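Local coordinates for protein tRNA-5-methyluridine(54) 2-sulfurtransferase (Pyrococcus horikoshii, PDB 3VRH) that catalyses the ATP-dependent 2-thiolation of 5-methyluridine 54 in the T loop of tRNAs, a modification that stabilises tRNAs at high temperature, at residues E24-Y29 with V204-L209; D158-F163 with P195-T200. One frame throughout, in Å; residues are numbered along the deposited sequence.

Contact 1 of 2, residues E24-Y29 with V204-L209; sequences EHFKEY and VVAYAL. With ZN (zinc ion), chain B.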
ATOM      1  N   GLU A  24      19.262  22.819 -20.789  1.00 32.74           N
ATOM      2  CA  GLU A  24      20.437  22.013 -21.109  1.00 27.47           C
ATOM      3  C   GLU A  24      21.003  21.326 -19.887  1.00 30.21           C
ATOM      4  O   GLU A  24      21.437  20.175 -19.960  1.00 31.95           O
ATOM      5  CB  GLU A  24      21.505  22.854 -21.802  1.00 31.30           C
ATOM      6  CG  GLU A  24      21.145  23.206 -23.239  1.00 39.48           C
ATOM      7  CD  GLU A  24      20.931  21.970 -24.107  1.00 42.15           C
ATOM      8  OE1 GLU A  24      21.739  21.016 -24.001  1.00 43.27           O
ATOM      9  OE2 GLU A  24      19.950  21.948 -24.882  1.00 47.44           O
ATOM     10  N   HIS A  25      20.991  22.023 -18.753  1.00 32.60           N
ATOM     11  CA  HIS A  25      21.476  21.435 -17.512  1.00 30.28           C
ATOM     12  C   HIS A  25      20.498  20.420 -16.944  1.00 32.86           C
ATOM     13  O   HIS A  25      20.906  19.517 -16.211  1.00 30.82           O
ATOM     14  CB  HIS A  25      21.852  22.495 -16.465  1.00 30.59           C
ATOM     15  CG  HIS A  25      23.211  23.073 -16.680  1.00 34.85           C
ATOM     16  ND1 HIS A  25      23.406  24.371 -17.082  1.00 33.49           N
ATOM     17  CD2 HIS A  25      24.441  22.509 -16.629  1.00 37.94           C
ATOM     18  CE1 HIS A  25      24.695  24.603 -17.237  1.00 36.16           C
ATOM     19  NE2 HIS A  25      25.349  23.486 -16.972  1.00 37.16           N
ATOM     20  N   PHE A  26      19.214  20.566 -17.277  1.00 28.59           N
ATOM     21  CA  PHE A  26      18.247  19.534 -16.921  1.00 28.00           C
ATOM     22  C   PHE A  26      18.499  18.253 -17.718  1.00 27.59           C
ATOM     23  O   PHE A  26      18.497  17.154 -17.154  1.00 23.81           O
ATOM     24  CB  PHE A  26      16.809  20.000 -17.154  1.00 29.78           C
ATOM     25  CG  PHE A  26      15.812  18.887 -17.070  1.00 31.60           C
ATOM     26  CD1 PHE A  26      15.571  18.245 -15.856  1.00 27.10           C
ATOM     27  CD2 PHE A  26      15.139  18.454 -18.201  1.00 31.16           C
ATOM     28  CE1 PHE A  26      14.660  17.205 -15.773  1.00 30.12           C
ATOM     29  CE2 PHE A  26      14.226  17.412 -18.129  1.00 29.17           C
ATOM     30  CZ  PHE A  26      13.986  16.783 -16.913  1.00 30.01           C
ATOM     31  N   LYS A  27      18.697  18.404 -19.033  1.00 27.14           N
ATOM     32  CA  LYS A  27      18.992  17.269 -19.911  1.00 25.32           C
ATOM     33  C   LYS A  27      20.172  16.495 -19.353  1.00 27.99           C
ATOM     34  O   LYS A  27      20.120  15.269 -19.204  1.00 27.75           O
ATOM     35  CB  LYS A  27      19.286  17.753 -21.338  1.00 27.48           C
ATOM     36  CG  LYS A  27      18.012  18.006 -22.144  1.00 32.10           C
ATOM     37  CD  LYS A  27      18.208  18.946 -23.343  1.00 34.23           C
ATOM     38  CE  LYS A  27      19.287  18.485 -24.300  1.00 40.92           C
ATOM     39  NZ  LYS A  27      19.233  19.263 -25.593  1.00 44.92           N
ATOM     40  N   GLU A  28      21.222  17.239 -19.016  1.00 30.13           N
ATOM     41  CA  GLU A  28      22.438  16.677 -18.439  1.00 28.82           C
ATOM     42  C   GLU A  28      22.171  15.959 -17.118  1.00 30.35           C
ATOM     43  O   GLU A  28      22.618  14.824 -16.917  1.00 28.96           O
ATOM     44  CB  GLU A  28      23.480  17.785 -18.253  1.00 33.57           C
ATOM     45  CG  GLU A  28      24.746  17.328 -17.553  1.00 39.07           C
ATOM     46  CD  GLU A  28      25.872  18.370 -17.590  1.00 49.73           C
ATOM     47  OE1 GLU A  28      25.611  19.552 -17.914  1.00 46.08           O
ATOM     48  OE2 GLU A  28      27.029  17.994 -17.293  1.00 55.69           O
ATOM     49  N   TYR A  29      21.435  16.610 -16.220  1.00 26.19           N
ATOM     50  CA  TYR A  29      21.044  15.962 -14.968  1.00 28.88           C
ATOM     51  C   TYR A  29      20.299  14.648 -15.241  1.00 29.65           C
ATOM     52  O   TYR A  29      20.567  13.613 -14.612  1.00 28.77           O
ATOM     53  CB  TYR A  29      20.202  16.919 -14.116  1.00 28.43           C
ATOM     54  CG  TYR A  29      19.236  16.259 -13.154  1.00 31.70           C
ATOM     55  CD1 TYR A  29      17.947  15.930 -13.563  1.00 27.70           C
ATOM     56  CD2 TYR A  29      19.602  15.982 -11.837  1.00 32.20           C
ATOM     57  CE1 TYR A  29      17.055  15.325 -12.703  1.00 29.37           C
ATOM     58  CE2 TYR A  29      18.711  15.377 -10.953  1.00 27.57           C
ATOM     59  CZ  TYR A  29      17.432  15.055 -11.395  1.00 36.24           C
ATOM     60  OH  TYR A  29      16.516  14.450 -10.562  1.00 31.71           O
ATOM     61  N   VAL A 204      10.451  12.721 -16.855  1.00 23.32           N
ATOM     62  CA  VAL A 204      10.338  12.126 -18.181  1.00 21.86           C
ATOM     63  C   VAL A 204       9.583  13.047 -19.132  1.00 26.74           C
ATOM     64  O   VAL A 204      10.073  13.350 -20.233  1.00 21.48           O
ATOM     65  CB  VAL A 204       9.686  10.738 -18.144  1.00 22.53           C
ATOM     66  CG1 VAL A 204       9.450  10.223 -19.552  1.00 22.88           C
ATOM     67  CG2 VAL A 204      10.556   9.762 -17.346  1.00 20.89           C
ATOM     68  N   VAL A 205       8.405  13.506 -18.709  1.00 23.67           N
ATOM     69  CA  VAL A 205       7.673  14.497 -19.495  1.00 23.62           C
ATOM     70  C   VAL A 205       8.561  15.691 -19.851  1.00 27.13           C
ATOM     71  O   VAL A 205       8.662  16.073 -21.025  1.00 27.71           O
ATOM     72  CB  VAL A 205       6.396  14.999 -18.780  1.00 23.00           C
ATOM     73  CG1 VAL A 205       5.821  16.227 -19.514  1.00 22.53           C
ATOM     74  CG2 VAL A 205       5.358  13.886 -18.711  1.00 22.65           C
ATOM     75  N   ALA A 206       9.234  16.256 -18.856  1.00 23.82           N
ATOM     76  CA  ALA A 206      10.086  17.410 -19.115  1.00 25.48           C
ATOM     77  C   ALA A 206      11.241  17.103 -20.089  1.00 25.70           C
ATOM     78  O   ALA A 206      11.644  17.947 -20.895  1.00 25.23           O
ATOM     79  CB  ALA A 206      10.604  17.997 -17.803  1.00 28.25           C
ATOM     80  N   TYR A 207      11.767  15.889 -20.024  1.00 25.38           N
ATOM     81  CA  TYR A 207      12.882  15.546 -20.882  1.00 24.16           C
ATOM     82  C   TYR A 207      12.450  15.405 -22.336  1.00 26.87           C
ATOM     83  O   TYR A 207      13.081  15.969 -23.224  1.00 31.27           O
ATOM     84  CB  TYR A 207      13.576  14.277 -20.402  1.00 24.93           C
ATOM     85  CG  TYR A 207      14.851  13.999 -21.157  1.00 26.72           C
ATOM     86  CD1 TYR A 207      14.847  13.206 -22.296  1.00 27.84           C
ATOM     87  CD2 TYR A 207      16.054  14.552 -20.747  1.00 27.02           C
ATOM     88  CE1 TYR A 207      16.022  12.955 -23.006  1.00 31.56           C
ATOM     89  CE2 TYR A 207      17.230  14.310 -21.440  1.00 24.87           C
ATOM     90  CZ  TYR A 207      17.211  13.506 -22.568  1.00 31.47           C
ATOM     91  OH  TYR A 207      18.375  13.258 -23.268  1.00 30.35           O
ATOM     92  N   ALA A 208      11.383  14.648 -22.577  1.00 24.08           N
ATOM     93  CA  ALA A 208      10.825  14.492 -23.917  1.00 27.33           C
ATOM     94  C   ALA A 208      10.574  15.830 -24.597  1.00 26.18           C
ATOM     95  O   ALA A 208      10.882  16.017 -25.761  1.00 28.37           O
ATOM     96  CB  ALA A 208       9.535  13.710 -23.865  1.00 23.92           C
ATOM     97  N   LEU A 209       9.990  16.756 -23.861  1.00 28.72           N
ATOM     98  CA  LEU A 209       9.639  18.044 -24.424  1.00 30.13           C
ATOM     99  C   LEU A 209      10.907  18.827 -24.709  1.00 29.16           C
ATOM    100  O   LEU A 209      10.984  19.538 -25.706  1.00 30.06           O
ATOM    101  CB  LEU A 209       8.703  18.798 -23.474  1.00 29.41           C
ATOM    102  CG  LEU A 209       7.489  17.903 -23.148  1.00 37.33           C
ATOM    103  CD1 LEU A 209       6.436  18.577 -22.250  1.00 42.29           C
ATOM    104  CD2 LEU A 209       6.861  17.333 -24.446  1.00 38.20           C
TER
HETATM  105 ZN    ZN B 401      22.031  26.098 -16.792  1.00 34.07          ZN
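The Phe-26 ring turns its edge to Tyr-207 N, 3.5 Å from Phe-26 CE2, and also touches Ala-206. The methyl of Ala-206 meets the same end of the ring, with CB 3.7 Å from Phe-26 CE2. Tyr-207 CB approaches CE2 as well. The Phe-26 side chain also packs on Ile-12 and Ile-14 of strand 12-14. The Tyr-207 ring in turn presents an edge. Its CE2 comes within 3.8 Å of Lys-27 CA, and within the same distance of Lys-27 CG. Elsewhere Tyr-207 stacks with the ring of Phe-30.

Phe-26 reaches across because its CG is anti to the backbone N (chi1 168°). Tyr-207 has the same choice, at -172°, and its ring runs along the flank of helix 23-40. The side chains of Lys-27 and Tyr-207 cross at about a right angle. Of the Lys-27 side chain, CB and CG do the touching, beside its backbone CA. Its amine turns away to a salt bridge within its own helix, with NZ 2.9 Å from Glu-24 OE2 on the syn side. The hydroxyl of Tyr-207 is satisfied by Glu-31, one turn beyond Lys-27.

The axes of segments 24-29 and 204-209 approach to 10.2 Å, with a signed crossing angle of -122°. Replacing Phe-26 by an alanine would probably open a gap beside Ala-206 and leave Tyr-207 CB without this aromatic neighbour.

One residue back, His-25 ND1 binds a zinc ion at 2.2 Å, together with Cys-3, Cys-6 and Cys-22. The joint between this N-terminal zinc-binding region and the PP-loop part therefore rests on shape and apolar contact, while Tyr-207 OH, through Glu-31, still gives helix 201-211 a polar tie to helix 23-40.

Contact 2 of 2, residues D158-F163 with P195-T200; sequences DDEASF and PLYEVT
Tyr-197 OH donates a hydrogen bond to Glu-160 OE2 at 2.6 Å. The hydroxyl comes from above the carboxylate plane, 40° out of it. Seen from the tyrosine, OE2 lies at the ring edge and near its plane. The carboxylate and ring planes are 70° apart. Tyr-197 CE1 also lies 3.4 Å from Glu-160 OE2 and 3.7 Å from its CG. The second touching pair is Asp-158 and Thr-200. Asp-158 OD1 lies 3.4 Å from Thr-200 CA and close to its carbonyl carbon.

The Glu-160 chain leaves the helix with CG anti to the backbone N (chi1 -178°), then bends at chi2. This bend brings its carboxylate alongside the tyrosine. Gly-180 N gives OE2 a second hydrogen bond, so two donors grip this oxygen. Val-250 of helix 245-256 packs on both Glu-160 and Tyr-197. A type I turn from Leu-196 to Val-199 carries the tyrosine and is closed by Val-199 N to Leu-196 O at 3.2 Å.

Asp-158 OD1 passes close to Thr-200 on its way to Glu-201 N, from which it accepts a hydrogen bond. Its OD2 makes a salt bridge with Lys-246. These two partners are likely to favour the charged form of the acid and fix its rotation. Thr-200 OG1 bonds to Glu-203 N.

Thr-200 is therefore the N-cap of helix 201-211, and Asp-158 adds a second acceptor at the same helix start from a neighbouring helix. Asp-159, between the two contacting acids, belongs to the bicine pocket. The arrangement ties helix 157-169 to the loop after strand 191-193, within the nucleotide-binding alpha/beta fold of the PP-loop family.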
ATOM      1  N   ASP A 158       7.531   6.531 -10.847  1.00 25.20           N
ATOM      2  CA  ASP A 158       6.080   6.571 -10.651  1.00 24.89           C
ATOM      3  C   ASP A 158       5.382   5.289 -11.094  1.00 25.05           C
ATOM      4  O   ASP A 158       4.437   4.834 -10.447  1.00 24.76           O
ATOM      5  CB  ASP A 158       5.455   7.795 -11.330  1.00 24.41           C
ATOM      6  CG  ASP A 158       5.971   9.109 -10.756  1.00 29.95           C
ATOM      7  OD1 ASP A 158       6.986   9.633 -11.246  1.00 29.44           O
ATOM      8  OD2 ASP A 158       5.363   9.627  -9.804  1.00 37.74           O
ATOM      9  N   ASP A 159       5.853   4.694 -12.181  1.00 22.12           N
ATOM     10  CA  ASP A 159       5.339   3.389 -12.596  1.00 26.48           C
ATOM     11  C   ASP A 159       5.589   2.310 -11.556  1.00 25.83           C
ATOM     12  O   ASP A 159       4.663   1.581 -11.189  1.00 25.00           O
ATOM     13  CB  ASP A 159       5.931   2.968 -13.941  1.00 27.84           C
ATOM     14  CG  ASP A 159       5.615   3.962 -15.030  1.00 29.83           C
ATOM     15  OD1 ASP A 159       4.444   4.384 -15.073  1.00 28.01           O
ATOM     16  OD2 ASP A 159       6.526   4.357 -15.797  1.00 28.97           O
ATOM     17  N   GLU A 160       6.836   2.191 -11.094  1.00 24.22           N
ATOM     18  CA  GLU A 160       7.167   1.195 -10.077  1.00 22.46           C
ATOM     19  C   GLU A 160       6.307   1.398  -8.812  1.00 23.99           C
ATOM     20  O   GLU A 160       5.759   0.443  -8.274  1.00 20.58           O
ATOM     21  CB  GLU A 160       8.655   1.238  -9.715  1.00 23.86           C
ATOM     22  CG  GLU A 160       9.101   0.165  -8.674  1.00 25.28           C
ATOM     23  CD  GLU A 160       9.277  -1.241  -9.277  1.00 28.57           C
ATOM     24  OE1 GLU A 160       8.660  -1.525 -10.327  1.00 28.97           O
ATOM     25  OE2 GLU A 160      10.047  -2.058  -8.707  1.00 26.26           O
ATOM     26  N   ALA A 161       6.175   2.650  -8.377  1.00 21.74           N
ATOM     27  CA  ALA A 161       5.436   2.978  -7.163  1.00 26.22           C
ATOM     28  C   ALA A 161       3.957   2.577  -7.273  1.00 28.43           C
ATOM     29  O   ALA A 161       3.418   1.911  -6.383  1.00 21.83           O
ATOM     30  CB  ALA A 161       5.572   4.470  -6.828  1.00 22.49           C
ATOM     31  N   SER A 162       3.325   2.974  -8.376  1.00 24.93           N
ATOM     32  CA  SER A 162       1.923   2.657  -8.634  1.00 29.99           C
ATOM     33  C   SER A 162       1.667   1.158  -8.835  1.00 27.47           C
ATOM     34  O   SER A 162       0.669   0.626  -8.354  1.00 26.80           O
ATOM     35  CB  SER A 162       1.407   3.444  -9.840  1.00 28.82           C
ATOM     36  OG  SER A 162       2.004   2.971 -11.020  1.00 31.85           O
ATOM     37  N   PHE A 163       2.568   0.492  -9.552  1.00 26.66           N
ATOM     38  CA  PHE A 163       2.522  -0.956  -9.710  1.00 25.77           C
ATOM     39  C   PHE A 163       2.637  -1.609  -8.343  1.00 26.75           C
ATOM     40  O   PHE A 163       1.879  -2.522  -8.032  1.00 23.20           O
ATOM     41  CB  PHE A 163       3.619  -1.430 -10.692  1.00 34.64           C
ATOM     42  CG  PHE A 163       4.196  -2.815 -10.397  1.00 36.37           C
ATOM     43  CD1 PHE A 163       3.774  -3.932 -11.119  1.00 43.59           C
ATOM     44  CD2 PHE A 163       5.207  -2.986  -9.444  1.00 32.11           C
ATOM     45  CE1 PHE A 163       4.324  -5.202 -10.860  1.00 38.09           C
ATOM     46  CE2 PHE A 163       5.741  -4.246  -9.167  1.00 38.02           C
ATOM     47  CZ  PHE A 163       5.301  -5.352  -9.878  1.00 38.32           C
ATOM     48  N   PRO A 195      16.073   1.311 -17.088  1.00 18.77           N
ATOM     49  CA  PRO A 195      17.024   2.415 -16.910  1.00 21.66           C
ATOM     50  C   PRO A 195      16.410   3.704 -16.348  1.00 23.98           C
ATOM     51  O   PRO A 195      17.127   4.538 -15.799  1.00 19.65           O
ATOM     52  CB  PRO A 195      17.541   2.668 -18.339  1.00 24.29           C
ATOM     53  CG  PRO A 195      17.234   1.393 -19.102  1.00 24.10           C
ATOM     54  CD  PRO A 195      15.995   0.848 -18.490  1.00 18.52           C
ATOM     55  N   LEU A 196      15.101   3.873 -16.492  1.00 22.11           N
ATOM     56  CA  LEU A 196      14.452   5.066 -15.978  1.00 25.20           C
ATOM     57  C   LEU A 196      13.921   4.841 -14.558  1.00 26.19           C
ATOM     58  O   LEU A 196      13.102   5.619 -14.068  1.00 24.11           O
ATOM     59  CB  LEU A 196      13.304   5.486 -16.890  1.00 22.97           C
ATOM     60  CG  LEU A 196      13.645   5.799 -18.349  1.00 27.45           C
ATOM     61  CD1 LEU A 196      12.450   6.484 -19.006  1.00 21.02           C
ATOM     62  CD2 LEU A 196      14.935   6.650 -18.470  1.00 21.16           C
ATOM     63  N   TYR A 197      14.407   3.787 -13.908  1.00 20.98           N
ATOM     64  CA  TYR A 197      13.962   3.429 -12.557  1.00 22.97           C
ATOM     65  C   TYR A 197      13.924   4.572 -11.549  1.00 24.84           C
ATOM     66  O   TYR A 197      13.056   4.594 -10.685  1.00 23.54           O
ATOM     67  CB  TYR A 197      14.817   2.289 -11.987  1.00 20.65           C
ATOM     68  CG  TYR A 197      14.118   1.471 -10.914  1.00 27.25           C
ATOM     69  CD1 TYR A 197      13.097   0.576 -11.249  1.00 23.29           C
ATOM     70  CD2 TYR A 197      14.494   1.571  -9.572  1.00 22.86           C
ATOM     71  CE1 TYR A 197      12.445  -0.177 -10.273  1.00 22.99           C
ATOM     72  CE2 TYR A 197      13.865   0.812  -8.588  1.00 28.02           C
ATOM     73  CZ  TYR A 197      12.836  -0.064  -8.940  1.00 28.52           C
ATOM     74  OH  TYR A 197      12.200  -0.823  -7.950  1.00 28.21           O
ATOM     75  N   GLU A 198      14.855   5.517 -11.653  1.00 24.13           N
ATOM     76  CA  GLU A 198      15.002   6.521 -10.598  1.00 25.07           C
ATOM     77  C   GLU A 198      14.596   7.927 -11.003  1.00 24.18           C
ATOM     78  O   GLU A 198      14.691   8.866 -10.192  1.00 24.40           O
ATOM     79  CB  GLU A 198      16.430   6.528 -10.029  1.00 25.71           C
ATOM     80  CG  GLU A 198      16.870   5.173  -9.487  1.00 31.47           C
ATOM     81  CD  GLU A 198      18.218   5.239  -8.795  1.00 38.63           C
ATOM     82  OE1 GLU A 198      19.248   5.071  -9.480  1.00 32.63           O
ATOM     83  OE2 GLU A 198      18.244   5.468  -7.567  1.00 42.21           O
ATOM     84  N   VAL A 199      14.157   8.085 -12.250  1.00 23.49           N
ATOM     85  CA  VAL A 199      13.625   9.372 -12.679  1.00 24.55           C
ATOM     86  C   VAL A 199      12.103   9.356 -12.504  1.00 24.15           C
ATOM     87  O   VAL A 199      11.474   8.298 -12.573  1.00 25.65           O
ATOM     88  CB  VAL A 199      14.003   9.727 -14.136  1.00 21.19           C
ATOM     89  CG1 VAL A 199      15.485   9.969 -14.263  1.00 21.84           C
ATOM     90  CG2 VAL A 199      13.540   8.622 -15.095  1.00 24.91           C
ATOM     91  N   THR A 200      11.519  10.525 -12.270  1.00 21.65           N
ATOM     92  CA  THR A 200      10.088  10.618 -12.040  1.00 26.33           C
ATOM     93  C   THR A 200       9.360  10.788 -13.371  1.00 24.22           C
ATOM     94  O   THR A 200       9.972  11.121 -14.387  1.00 24.88           O
ATOM     95  CB  THR A 200       9.741  11.809 -11.130  1.00 27.27           C
ATOM     96  OG1 THR A 200      10.034  13.027 -11.825  1.00 22.39           O
ATOM     97  CG2 THR A 200      10.537  11.755  -9.805  1.00 25.49           C
TER

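In the fold
Both contacts are buried, but contact 1 lies farther out, about 18 Å from the centre of the chain to its own centre, against about 10 Å for contact 2. Their centres are about 16 Å apart. Helix 201-211 connects them: contact 2 sits at its N-terminal start, while contact 1 uses its following turns. They touch directly where Val-204 CG2 meets Val-199 CG2 at 3.9 Å. Helix 23-40 also reaches both, since its later residues pack on the loop of contact 2. The chemistry differs with place. Contact 1 is apolar packing beside a zinc site, whereas contact 2 is polar, with acids holding a tyrosine and a helix start near the bicine pocket.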